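Local coordinates for ribosomal protein S2-related protein (PDB 2JH3) that probably works as a CbiX-like chelatase that inserts iron into sirohydrochlorin, and binds a 4Fe-4S cluster, at residues V26-R31 with T326-R331; Q51-R56 with L371-I376; L333-R336 with R341-P344. All blocks are in the same frame, centred on the assembly; numbering follows the deposited sequence.

Contact 1: V26-R31 with T326-R331; sequences VAEALR and TPEGLR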
ATOM      1  N   VAL A  26     -11.439  26.381  11.330  1.00 29.83           N
ATOM      2  CA  VAL A  26     -12.595  26.957  11.946  1.00 31.40           C
ATOM      3  C   VAL A  26     -13.061  26.077  13.100  1.00 30.18           C
ATOM      4  O   VAL A  26     -13.375  26.588  14.185  1.00 31.03           O
ATOM      5  CB  VAL A  26     -13.769  27.189  10.960  1.00 32.07           C
ATOM      6  CG1 VAL A  26     -14.990  27.742  11.724  1.00 34.65           C
ATOM      7  CG2 VAL A  26     -13.412  28.151   9.909  1.00 34.29           C
ATOM      8  N   ALA A  27     -13.148  24.760  12.853  1.00 29.29           N
ATOM      9  CA  ALA A  27     -13.635  23.806  13.873  1.00 29.11           C
ATOM     10  C   ALA A  27     -12.818  23.889  15.136  1.00 28.65           C
ATOM     11  O   ALA A  27     -13.334  24.013  16.235  1.00 28.66           O
ATOM     12  CB  ALA A  27     -13.619  22.380  13.318  1.00 28.42           C
ATOM     13  N   GLU A  28     -11.517  23.871  14.972  1.00 29.79           N
ATOM     14  CA  GLU A  28     -10.620  23.971  16.096  1.00 31.00           C
ATOM     15  C   GLU A  28     -10.773  25.320  16.839  1.00 30.76           C
ATOM     16  O   GLU A  28     -10.782  25.340  18.052  1.00 31.73           O
ATOM     17  CB  GLU A  28      -9.157  23.669  15.687  1.00 30.52           C
ATOM     18  CG  GLU A  28      -8.232  23.678  16.967  1.00 33.07           C
ATOM     19  CD  GLU A  28      -6.760  23.400  16.728  1.00 34.86           C
ATOM     20  OE1 GLU A  28      -6.008  23.398  17.740  1.00 45.16           O
ATOM     21  OE2 GLU A  28      -6.350  23.177  15.569  1.00 42.07           O
ATOM     22  N   ALA A  29     -10.943  26.445  16.126  1.00 32.12           N
ATOM     23  CA  ALA A  29     -11.100  27.744  16.784  1.00 31.02           C
ATOM     24  C   ALA A  29     -12.361  27.799  17.682  1.00 31.29           C
ATOM     25  O   ALA A  29     -12.351  28.355  18.778  1.00 30.70           O
ATOM     26  CB  ALA A  29     -11.185  28.844  15.723  1.00 31.64           C
ATOM     27  N   LEU A  30     -13.439  27.219  17.174  1.00 30.75           N
ATOM     28  CA  LEU A  30     -14.711  27.205  17.804  1.00 30.56           C
ATOM     29  C   LEU A  30     -14.725  26.229  18.991  1.00 30.76           C
ATOM     30  O   LEU A  30     -15.386  26.497  20.012  1.00 29.87           O
ATOM     31  CB  LEU A  30     -15.782  26.842  16.768  1.00 30.02           C
ATOM     32  CG  LEU A  30     -16.165  27.878  15.727  1.00 28.80           C
ATOM     33  CD1 LEU A  30     -17.299  27.395  14.822  1.00 28.84           C
ATOM     34  CD2 LEU A  30     -16.552  29.136  16.408  1.00 31.33           C
ATOM     35  N   ARG A  31     -13.989  25.131  18.911  1.00 30.93           N
ATOM     36  CA  ARG A  31     -13.851  24.261  20.104  1.00 33.50           C
ATOM     37  C   ARG A  31     -13.104  24.941  21.240  1.00 36.22           C
ATOM     38  O   ARG A  31     -13.412  24.696  22.396  1.00 38.79           O
ATOM     39  CB  ARG A  31     -13.109  22.942  19.814  1.00 32.55           C
ATOM     40  CG  ARG A  31     -13.796  22.029  18.905  1.00 30.99           C
ATOM     41  CD  ARG A  31     -12.956  20.783  18.678  1.00 27.18           C
ATOM     42  NE  ARG A  31     -13.520  20.105  17.526  1.00 24.08           N
ATOM     43  CZ  ARG A  31     -12.864  19.837  16.395  1.00 24.26           C
ATOM     44  NH1 ARG A  31     -11.562  20.148  16.280  1.00 25.43           N
ATOM     45  NH2 ARG A  31     -13.503  19.309  15.382  1.00 20.09           N
ATOM     46  N   THR A 326      -3.144  16.887  22.018  1.00 18.56           N
ATOM     47  CA  THR A 326      -4.470  17.375  21.616  1.00 20.22           C
ATOM     48  C   THR A 326      -5.010  16.428  20.515  1.00 20.25           C
ATOM     49  O   THR A 326      -4.247  15.767  19.804  1.00 22.66           O
ATOM     50  CB  THR A 326      -4.439  18.811  20.992  1.00 20.47           C
ATOM     51  OG1 THR A 326      -3.596  18.776  19.857  1.00 25.19           O
ATOM     52  CG2 THR A 326      -3.846  19.811  21.939  1.00 22.22           C
ATOM     53  N   PRO A 327      -6.316  16.266  20.431  1.00 20.63           N
ATOM     54  CA  PRO A 327      -6.931  15.501  19.294  1.00 20.77           C
ATOM     55  C   PRO A 327      -6.542  16.007  17.941  1.00 21.74           C
ATOM     56  O   PRO A 327      -6.281  15.261  16.981  1.00 20.93           O
ATOM     57  CB  PRO A 327      -8.428  15.716  19.535  1.00 21.58           C
ATOM     58  CG  PRO A 327      -8.530  15.990  20.962  1.00 18.65           C
ATOM     59  CD  PRO A 327      -7.330  16.644  21.430  1.00 22.02           C
ATOM     60  N   GLU A 328      -6.420  17.327  17.841  1.00 21.86           N
ATOM     61  CA  GLU A 328      -6.095  17.945  16.567  1.00 20.93           C
ATOM     62  C   GLU A 328      -4.643  17.700  16.160  1.00 20.84           C
ATOM     63  O   GLU A 328      -4.330  17.563  14.943  1.00 21.67           O
ATOM     64  CB  GLU A 328      -6.384  19.469  16.618  1.00 22.73           C
ATOM     65  CG  GLU A 328      -7.858  19.895  16.764  1.00 23.56           C
ATOM     66  CD  GLU A 328      -8.421  19.903  18.223  1.00 24.80           C
ATOM     67  OE1 GLU A 328      -7.705  19.503  19.157  1.00 25.60           O
ATOM     68  OE2 GLU A 328      -9.580  20.369  18.438  1.00 24.56           O
ATOM     69  N   GLY A 329      -3.739  17.716  17.112  1.00 19.94           N
ATOM     70  CA  GLY A 329      -2.361  17.324  16.863  1.00 19.98           C
ATOM     71  C   GLY A 329      -2.182  15.890  16.376  1.00 19.42           C
ATOM     72  O   GLY A 329      -1.358  15.599  15.487  1.00 17.23           O
ATOM     73  N   LEU A 330      -2.868  14.984  17.056  1.00 19.00           N
ATOM     74  CA  LEU A 330      -2.925  13.575  16.645  1.00 19.56           C
ATOM     75  C   LEU A 330      -3.445  13.419  15.225  1.00 19.43           C
ATOM     76  O   LEU A 330      -2.860  12.664  14.448  1.00 21.33           O
ATOM     77  CB  LEU A 330      -3.829  12.820  17.591  1.00 19.31           C
ATOM     78  CG  LEU A 330      -4.167  11.345  17.317  1.00 19.76           C
ATOM     79  CD1 LEU A 330      -2.899  10.570  17.117  1.00 20.78           C
ATOM     80  CD2 LEU A 330      -4.935  10.766  18.442  1.00 18.60           C
ATOM     81  N   ARG A 331      -4.545  14.101  14.908  1.00 20.66           N
ATOM     82  CA  ARG A 331      -5.138  14.162  13.566  1.00 19.90           C
ATOM     83  C   ARG A 331      -4.153  14.653  12.459  1.00 21.04           C
ATOM     84  O   ARG A 331      -3.893  13.964  11.434  1.00 19.95           O
ATOM     85  CB  ARG A 331      -6.456  14.969  13.614  1.00 20.77           C
ATOM     86  CG  ARG A 331      -7.122  15.169  12.228  1.00 20.40           C
ATOM     87  CD  ARG A 331      -6.825  16.576  11.648  1.00 32.42           C
ATOM     88  NE  ARG A 331      -7.796  17.524  12.259  1.00 33.70           N
ATOM     89  CZ  ARG A 331      -7.514  18.675  12.844  1.00 35.83           C
ATOM     90  NH1 ARG A 331      -6.312  19.191  12.885  1.00 37.44           N
ATOM     91  NH2 ARG A 331      -8.486  19.355  13.366  1.00 41.44           N
TER
HETATM   92  O   HOH W   1      -7.321  22.144  13.253  1.00 38.31           O
HETATM   93  O   HOH W   2      -9.484  23.230  19.950  1.00 43.31           O
HETATM   94  O   HOH W   3      -3.493  21.320  18.537  1.00 45.65           O
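Glu28 and Arg31, on helix 18-35 of the first CbiX-like region, reach across to Glu328 and Arg331 on the short helix 327-333 of the region named the DR2241 stabilising domain. The two helical segments run nearly antiparallel, at 162°, and their axes come no closer than 12.0 Å; that is too wide for interlocking small side chains, and long charged ones with ordered water span the distance. Arg31 makes the one direct ion pair: its NH1 donates to Glu328 OE2 at 2.9 Å with an N-H...O angle of 145°. The oxygen is met on its anti side, somewhat out of the carboxylate plane, and also lies tilted from the guanidinium. Glu328 is folded at chi2 (83°), a kink that turns its carboxylate along the interface. Glu28, extended throughout, lays its carboxylate over the inner part of that side chain, with Glu28 CD 3.7 Å from Glu328 CG. The two carboxylates are stacked with nearly parallel planes, and their OE1 atoms are 4.5 Å apart. Water 1 donates to Glu28 OE2 (2.7 Å) and accepts from Arg331 NH2 (3.0 Å), while water 2 joins Glu28 O to Glu328 OE2. At the start of the second helix, Thr326 OG1 caps Gly329 N at 2.9 Å. Beyond the pair, Arg31 NH2 is held by Glu46 and by Val44 O. Like charges come close twice, Glu28 with Glu328 and Arg31 NH1 with Arg331 NH2 at 4.3 Å, but acids and bases are interleaved. Such mixing, together with the place of Glu328 in the first turn of its helix, would probably ease the negative charge that two neighbouring glutamates concentrate here.

Contact 2: Q51-R56 with L371-I376; sequences QEPGLR and LYPAVI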
ATOM      1  N   GLN A  51     -13.325  13.012   1.706  1.00 24.58           N
ATOM      2  CA  GLN A  51     -12.482  12.301   2.668  1.00 25.04           C
ATOM      3  C   GLN A  51     -13.203  12.018   3.946  1.00 25.22           C
ATOM      4  O   GLN A  51     -14.323  12.496   4.134  1.00 25.97           O
ATOM      5  CB  GLN A  51     -11.164  13.058   2.951  1.00 24.99           C
ATOM      6  CG  GLN A  51     -11.342  14.398   3.687  1.00 26.25           C
ATOM      7  CD  GLN A  51     -10.049  15.161   3.760  1.00 25.05           C
ATOM      8  OE1 GLN A  51      -9.503  15.621   2.778  1.00 24.98           O
ATOM      9  NE2 GLN A  51      -9.549  15.310   4.959  1.00 37.01           N
ATOM     10  N   GLU A  52     -12.613  11.172   4.796  1.00 24.37           N
ATOM     11  CA  GLU A  52     -13.193  10.870   6.108  1.00 24.31           C
ATOM     12  C   GLU A  52     -12.854  11.995   7.105  1.00 24.35           C
ATOM     13  O   GLU A  52     -11.738  12.533   7.051  1.00 26.16           O
ATOM     14  CB  GLU A  52     -12.674   9.546   6.635  1.00 23.85           C
ATOM     15  CG  GLU A  52     -13.115   8.354   5.830  1.00 22.13           C
ATOM     16  CD  GLU A  52     -12.842   7.043   6.582  1.00 25.04           C
ATOM     17  OE1 GLU A  52     -11.723   6.873   7.204  1.00 24.76           O
ATOM     18  OE2 GLU A  52     -13.792   6.228   6.595  1.00 25.44           O
ATOM     19  N   PRO A  53     -13.768  12.308   8.048  1.00 23.70           N
ATOM     20  CA  PRO A  53     -15.124  11.791   8.217  1.00 24.29           C
ATOM     21  C   PRO A  53     -15.967  12.191   7.047  1.00 24.92           C
ATOM     22  O   PRO A  53     -15.916  13.374   6.659  1.00 24.46           O
ATOM     23  CB  PRO A  53     -15.669  12.539   9.461  1.00 24.45           C
ATOM     24  CG  PRO A  53     -14.540  13.250  10.081  1.00 25.77           C
ATOM     25  CD  PRO A  53     -13.417  13.306   9.070  1.00 24.66           C
ATOM     26  N   GLY A  54     -16.681  11.252   6.478  1.00 23.68           N
ATOM     27  CA  GLY A  54     -17.395  11.467   5.245  1.00 24.41           C
ATOM     28  C   GLY A  54     -18.830  11.896   5.549  1.00 25.53           C
ATOM     29  O   GLY A  54     -19.314  11.780   6.686  1.00 24.76           O
ATOM     30  N   LEU A  55     -19.516  12.392   4.520  1.00 26.48           N
ATOM     31  CA  LEU A  55     -20.925  12.817   4.653  1.00 25.06           C
ATOM     32  C   LEU A  55     -21.870  11.686   5.079  1.00 25.31           C
ATOM     33  O   LEU A  55     -22.883  11.927   5.754  1.00 24.20           O
ATOM     34  CB  LEU A  55     -21.434  13.414   3.332  1.00 24.96           C
ATOM     35  CG  LEU A  55     -20.659  14.664   2.846  1.00 27.54           C
ATOM     36  CD1 LEU A  55     -21.201  15.077   1.475  1.00 29.10           C
ATOM     37  CD2 LEU A  55     -20.718  15.760   3.849  1.00 30.32           C
ATOM     38  N   ARG A  56     -21.549  10.467   4.662  1.00 25.50           N
ATOM     39  CA  ARG A  56     -22.309   9.280   5.062  1.00 25.73           C
ATOM     40  C   ARG A  56     -22.061   8.836   6.487  1.00 25.04           C
ATOM     41  O   ARG A  56     -22.780   7.974   6.992  1.00 25.57           O
ATOM     42  CB  ARG A  56     -21.997   8.092   4.112  1.00 26.97           C
ATOM     43  CG  ARG A  56     -22.191   8.402   2.577  1.00 28.35           C
ATOM     44  CD  ARG A  56     -23.682   8.634   2.223  1.00 28.42           C
ATOM     45  NE  ARG A  56     -24.490   7.424   2.339  1.00 27.67           N
ATOM     46  CZ  ARG A  56     -25.789   7.319   2.114  1.00 28.00           C
ATOM     47  NH1 ARG A  56     -26.512   8.389   1.878  1.00 29.50           N
ATOM     48  NH2 ARG A  56     -26.371   6.136   2.150  1.00 23.76           N
ATOM     49  N   LEU A 371      -9.065  10.409  14.476  1.00 19.78           N
ATOM     50  CA  LEU A 371      -8.048   9.463  14.067  1.00 19.14           C
ATOM     51  C   LEU A 371      -8.632   8.373  13.168  1.00 18.52           C
ATOM     52  O   LEU A 371      -8.117   8.029  12.096  1.00 17.17           O
ATOM     53  CB  LEU A 371      -7.479   8.786  15.297  1.00 19.17           C
ATOM     54  CG  LEU A 371      -6.470   7.637  15.008  1.00 19.38           C
ATOM     55  CD1 LEU A 371      -5.246   8.086  14.356  1.00 19.09           C
ATOM     56  CD2 LEU A 371      -6.075   7.000  16.319  1.00 20.37           C
ATOM     57  N   TYR A 372      -9.758   7.838  13.632  1.00 17.03           N
ATOM     58  CA  TYR A 372     -10.456   6.782  12.919  1.00 17.17           C
ATOM     59  C   TYR A 372     -11.983   7.060  12.875  1.00 16.86           C
ATOM     60  O   TYR A 372     -12.762   6.414  13.555  1.00 19.12           O
ATOM     61  CB  TYR A 372     -10.222   5.410  13.585  1.00 17.54           C
ATOM     62  CG  TYR A 372      -8.910   4.643  13.341  1.00 15.55           C
ATOM     63  CD1 TYR A 372      -8.489   4.324  12.046  1.00 17.74           C
ATOM     64  CD2 TYR A 372      -8.155   4.171  14.400  1.00 19.71           C
ATOM     65  CE1 TYR A 372      -7.369   3.596  11.825  1.00 15.31           C
ATOM     66  CE2 TYR A 372      -6.986   3.431  14.193  1.00 16.85           C
ATOM     67  CZ  TYR A 372      -6.634   3.086  12.880  1.00 14.72           C
ATOM     68  OH  TYR A 372      -5.472   2.368  12.547  1.00 16.99           O
ATOM     69  N   PRO A 373     -12.413   7.995  12.035  1.00 16.68           N
ATOM     70  CA  PRO A 373     -13.835   8.383  11.928  1.00 18.34           C
ATOM     71  C   PRO A 373     -14.789   7.236  11.717  1.00 18.73           C
ATOM     72  O   PRO A 373     -14.561   6.415  10.861  1.00 18.58           O
ATOM     73  CB  PRO A 373     -13.852   9.268  10.699  1.00 19.92           C
ATOM     74  CG  PRO A 373     -12.557   9.751  10.602  1.00 18.05           C
ATOM     75  CD  PRO A 373     -11.606   8.779  11.098  1.00 17.96           C
ATOM     76  N   ALA A 374     -15.819   7.189  12.579  1.00 18.32           N
ATOM     77  CA  ALA A 374     -16.942   6.279  12.506  1.00 19.06           C
ATOM     78  C   ALA A 374     -16.663   4.849  12.878  1.00 18.32           C
ATOM     79  O   ALA A 374     -17.584   4.087  12.976  1.00 21.08           O
ATOM     80  CB  ALA A 374     -17.679   6.336  11.114  1.00 17.69           C
ATOM     81  N   VAL A 375     -15.404   4.515  13.150  1.00 19.04           N
ATOM     82  CA  VAL A 375     -15.028   3.170  13.440  1.00 20.26           C
ATOM     83  C   VAL A 375     -15.649   2.694  14.766  1.00 20.30           C
ATOM     84  O   VAL A 375     -16.085   1.578  14.880  1.00 19.74           O
ATOM     85  CB  VAL A 375     -13.469   3.034  13.386  1.00 19.26           C
ATOM     86  CG1 VAL A 375     -13.016   1.748  13.948  1.00 23.55           C
ATOM     87  CG2 VAL A 375     -12.964   3.165  11.951  1.00 22.42           C
ATOM     88  N   ILE A 376     -15.602   3.508  15.811  1.00 20.10           N
ATOM     89  CA  ILE A 376     -16.147   3.075  17.107  1.00 19.53           C
ATOM     90  C   ILE A 376     -17.671   2.753  17.062  1.00 18.08           C
ATOM     91  O   ILE A 376     -18.103   1.682  17.463  1.00 18.84           O
ATOM     92  CB  ILE A 376     -15.839   4.154  18.233  1.00 19.18           C
ATOM     93  CG1 ILE A 376     -14.347   4.169  18.642  1.00 18.01           C
ATOM     94  CG2 ILE A 376     -16.782   3.972  19.405  1.00 19.80           C
ATOM     95  CD1 ILE A 376     -13.703   2.999  18.696  1.00 24.06           C
TER
HETATM   96  O   HOH W   4     -11.769   5.810   9.813  1.00 24.70           O
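Pro53 and Pro373 meet through puckered rings, both C-gamma exo, so the truly flat groups are the cis peptide that joins Glu52 to Pro53 and the carboxylate of Glu52. Over one face of that peptide lies the CB-CG bond of Pro373, running alongside the N-CA bond of Pro53: Pro373 CG stands almost straight above Pro53 N at 3.8 Å, and Pro373 CB above Pro53 CA, also at 3.8 Å. The same methylene reaches Pro53 CB at 3.9 Å, while Glu52 CB flanks Pro373 CG at 4.0 Å. These distances mark van der Waals packing of saturated carbon on a peptide face. Round the carboxylate the partners are polar. Water 4 donates to Glu52 OE1 (2.8 Å) and to Pro373 O (3.0 Å), and the backbone N of Arg346 also bonds OE1. OE2 is taken by a salt bridge from Arg427, a residue of the cluster pocket, and by Gln57. The side chain of Glu52 lies about 5 Å from the 4Fe-4S cluster. A loop of the first CbiX-like region is thus joined to the turn between helices 361-371 and 375-383, by apolar contact of the two prolines at the Glu52-Pro53 peptide and, farther out, by a buried carboxylate. With more than one donor on each oxygen, that carboxylate is probably held in a fixed orientation beside the cluster.

Contact 3: L333-R336 with R341-P344; sequences LTAR and RWRP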
ATOM      1  N   LEU A 333      -0.819  14.597  12.723  1.00 21.33           N
ATOM      2  CA  LEU A 333       0.290  13.694  12.586  1.00 21.36           C
ATOM      3  C   LEU A 333      -0.037  12.377  11.838  1.00 20.85           C
ATOM      4  O   LEU A 333       0.869  11.712  11.279  1.00 22.93           O
ATOM      5  CB  LEU A 333       0.911  13.360  13.934  1.00 24.70           C
ATOM      6  CG  LEU A 333       2.330  13.859  14.282  1.00 29.35           C
ATOM      7  CD1 LEU A 333       2.679  15.274  13.732  1.00 29.26           C
ATOM      8  CD2 LEU A 333       2.534  13.768  15.828  1.00 33.45           C
ATOM      9  N   THR A 334      -1.290  12.025  11.791  1.00 17.90           N
ATOM     10  CA  THR A 334      -1.764  10.797  11.136  1.00 17.58           C
ATOM     11  C   THR A 334      -2.466  11.078   9.798  1.00 17.65           C
ATOM     12  O   THR A 334      -3.022  10.167   9.148  1.00 16.37           O
ATOM     13  CB  THR A 334      -2.707  10.044  12.089  1.00 17.34           C
ATOM     14  OG1 THR A 334      -3.806  10.864  12.486  1.00 15.12           O
ATOM     15  CG2 THR A 334      -1.958   9.565  13.346  1.00 16.17           C
ATOM     16  N   ALA A 335      -2.431  12.349   9.371  1.00 18.06           N
ATOM     17  CA  ALA A 335      -3.078  12.761   8.149  1.00 16.71           C
ATOM     18  C   ALA A 335      -2.340  12.278   6.875  1.00 17.34           C
ATOM     19  O   ALA A 335      -2.955  12.153   5.800  1.00 19.06           O
ATOM     20  CB  ALA A 335      -3.283  14.308   8.115  1.00 19.85           C
ATOM     21  N   ARG A 336      -1.055  11.987   6.978  1.00 17.61           N
ATOM     22  CA  ARG A 336      -0.282  11.533   5.830  1.00 18.52           C
ATOM     23  C   ARG A 336       0.454  10.254   6.192  1.00 18.56           C
ATOM     24  O   ARG A 336       0.781  10.027   7.383  1.00 19.19           O
ATOM     25  CB  ARG A 336       0.737  12.617   5.412  1.00 19.27           C
ATOM     26  CG  ARG A 336       0.060  13.909   4.931  1.00 21.53           C
ATOM     27  CD  ARG A 336       1.067  15.096   4.652  1.00 23.42           C
ATOM     28  NE  ARG A 336       0.293  16.208   4.014  1.00 28.26           N
ATOM     29  CZ  ARG A 336      -0.066  16.301   2.710  0.75 32.53           C
ATOM     30  NH1 ARG A 336       0.238  15.364   1.785  1.00 33.53           N
ATOM     31  NH2 ARG A 336      -0.799  17.326   2.302  1.00 34.35           N
ATOM     32  N   ARG A 341       2.032  11.142   1.631  1.00 19.62           N
ATOM     33  CA  ARG A 341       0.863  11.153   0.814  1.00 21.82           C
ATOM     34  C   ARG A 341      -0.386  11.199   1.726  1.00 21.62           C
ATOM     35  O   ARG A 341      -0.392  10.563   2.817  1.00 20.33           O
ATOM     36  CB  ARG A 341       0.857   9.925  -0.071  1.00 23.57           C
ATOM     37  CG  ARG A 341       2.005   9.898  -1.137  1.00 25.50           C
ATOM     38  CD  ARG A 341       1.898   8.617  -1.896  1.00 29.40           C
ATOM     39  NE  ARG A 341       2.078   7.447  -1.033  1.00 33.62           N
ATOM     40  CZ  ARG A 341       2.889   6.427  -1.289  1.00 35.49           C
ATOM     41  NH1 ARG A 341       3.607   6.376  -2.415  1.00 36.75           N
ATOM     42  NH2 ARG A 341       2.969   5.429  -0.406  1.00 36.43           N
ATOM     43  N   TRP A 342      -1.408  11.940   1.281  1.00 21.88           N
ATOM     44  CA  TRP A 342      -2.637  12.143   2.033  1.00 21.52           C
ATOM     45  C   TRP A 342      -3.310  10.816   2.255  1.00 20.47           C
ATOM     46  O   TRP A 342      -3.306   9.967   1.379  1.00 19.61           O
ATOM     47  CB  TRP A 342      -3.548  13.027   1.202  1.00 22.21           C
ATOM     48  CG  TRP A 342      -4.665  13.642   1.868  1.00 20.89           C
ATOM     49  CD1 TRP A 342      -5.987  13.510   1.526  1.00 22.64           C
ATOM     50  CD2 TRP A 342      -4.627  14.565   2.957  1.00 21.03           C
ATOM     51  NE1 TRP A 342      -6.761  14.284   2.338  1.00 20.75           N
ATOM     52  CE2 TRP A 342      -5.963  14.937   3.226  1.00 19.70           C
ATOM     53  CE3 TRP A 342      -3.601  15.086   3.765  1.00 19.96           C
ATOM     54  CZ2 TRP A 342      -6.303  15.807   4.254  1.00 20.85           C
ATOM     55  CZ3 TRP A 342      -3.953  15.987   4.768  1.00 22.88           C
ATOM     56  CH2 TRP A 342      -5.300  16.333   4.992  1.00 21.58           C
ATOM     57  N   ARG A 343      -3.973  10.691   3.403  1.00 19.62           N
ATOM     58  CA  ARG A 343      -4.795   9.535   3.725  1.00 19.27           C
ATOM     59  C   ARG A 343      -6.291   9.862   3.838  1.00 19.60           C
ATOM     60  O   ARG A 343      -6.788  10.089   4.965  1.00 17.46           O
ATOM     61  CB  ARG A 343      -4.309   9.033   5.079  1.00 19.40           C
ATOM     62  CG  ARG A 343      -2.829   8.562   5.087  1.00 18.30           C
ATOM     63  CD  ARG A 343      -2.333   8.013   6.442  1.00 18.49           C
ATOM     64  NE  ARG A 343      -3.071   6.796   6.807  1.00 19.30           N
ATOM     65  CZ  ARG A 343      -3.950   6.648   7.793  1.00 17.92           C
ATOM     66  NH1 ARG A 343      -4.226   7.635   8.603  1.00 15.36           N
ATOM     67  NH2 ARG A 343      -4.596   5.458   7.918  1.00 17.26           N
ATOM     68  N   PRO A 344      -7.023   9.883   2.700  1.00 18.53           N
ATOM     69  CA  PRO A 344      -8.448  10.243   2.732  1.00 19.07           C
ATOM     70  C   PRO A 344      -9.325   9.219   3.417  1.00 18.38           C
ATOM     71  O   PRO A 344     -10.345   9.556   4.017  1.00 21.17           O
ATOM     72  CB  PRO A 344      -8.778  10.403   1.272  1.00 18.27           C
ATOM     73  CG  PRO A 344      -7.862   9.556   0.567  1.00 16.87           C
ATOM     74  CD  PRO A 344      -6.598   9.564   1.324  1.00 18.86           C
TER
HETATM   75  O   HOH W   5      -6.003  12.680   5.950  1.00 20.49           O
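Arg343 makes both hydrogen bonds of this contact, one from its backbone N and one from its guanidinium, while Arg336 and Trp342 give the larger packing areas. Along the Arg343 chain, CB lies 3.5 Å from Ala335 O, and CG stays beside the same carbonyl. CD then passes against the backbone, 3.6 Å from Arg336 C. A bend at chi3 (64°) swings the guanidinium back to Thr334, where NH1 donates to Thr334 O at 2.9 Å with an N-H...O angle of 153°; the acceptor lies at the guanidinium edge, and the donor in the carbonyl plane. NE goes on to Thr350 OG1, while NH2 serves Arg346 O and Trp348 O. At the root of this side chain, Arg343 N bonds Ala335 O at 3.0 Å, and a single beta bridge, all the strand-like pairing between the segments, joins Arg336 to Trp342. Arg336 CA comes within 3.2 Å of Arg341 O, a CA-H...O contact at the same bridge. On the other flank Trp342 presents its six-membered ring: CZ3 touches Ala335 CB at 3.8 Å, and CE3 lies 3.8 Å above the centre of the Arg336 guanidinium. The planes are 54° apart, so this is no parallel stack; Arg336 NH1 is bonded to Gly340 O, and Trp342 NE1 to Gln51 OE1. A leucine in place of Arg343 would probably leave the carbonyls of Thr334, Arg346 and Trp348 without their shared donor and let this irregular loop shift. Together the contacts close a short turn, 337-340, within the long loop between helix 327-333 and strand 355-359. One buried guanidinium serving three backbone carbonyls, one of them that of Trp348 in the cluster pocket, supplements the bridge and probably helps to fix this loop.

From the N terminus, helix 18-35 and then the loop 51-56, both in the first CbiX-like region, meet partners some three hundred residues later in the DR2241 stabilising domain. Residues 326-331 close the wide loop of contact 1; the chain then makes contact 3 within a few residues, between 333-336 and 341-344, and finally 371-376 closes contact 2. Contacts 1 and 2 thus cross, contact 3 follows contact 1 in series, and contact 3 falls wholly within the span of contact 2. Contacts 1 and 2 join the two regions, contact 2 beside the iron-sulfur cluster; contact 3 shapes a stabilising-domain loop that touches contact 2, where Glu52 N probably bonds Pro344 O at 2.9 Å and Leu371 packs on Thr334.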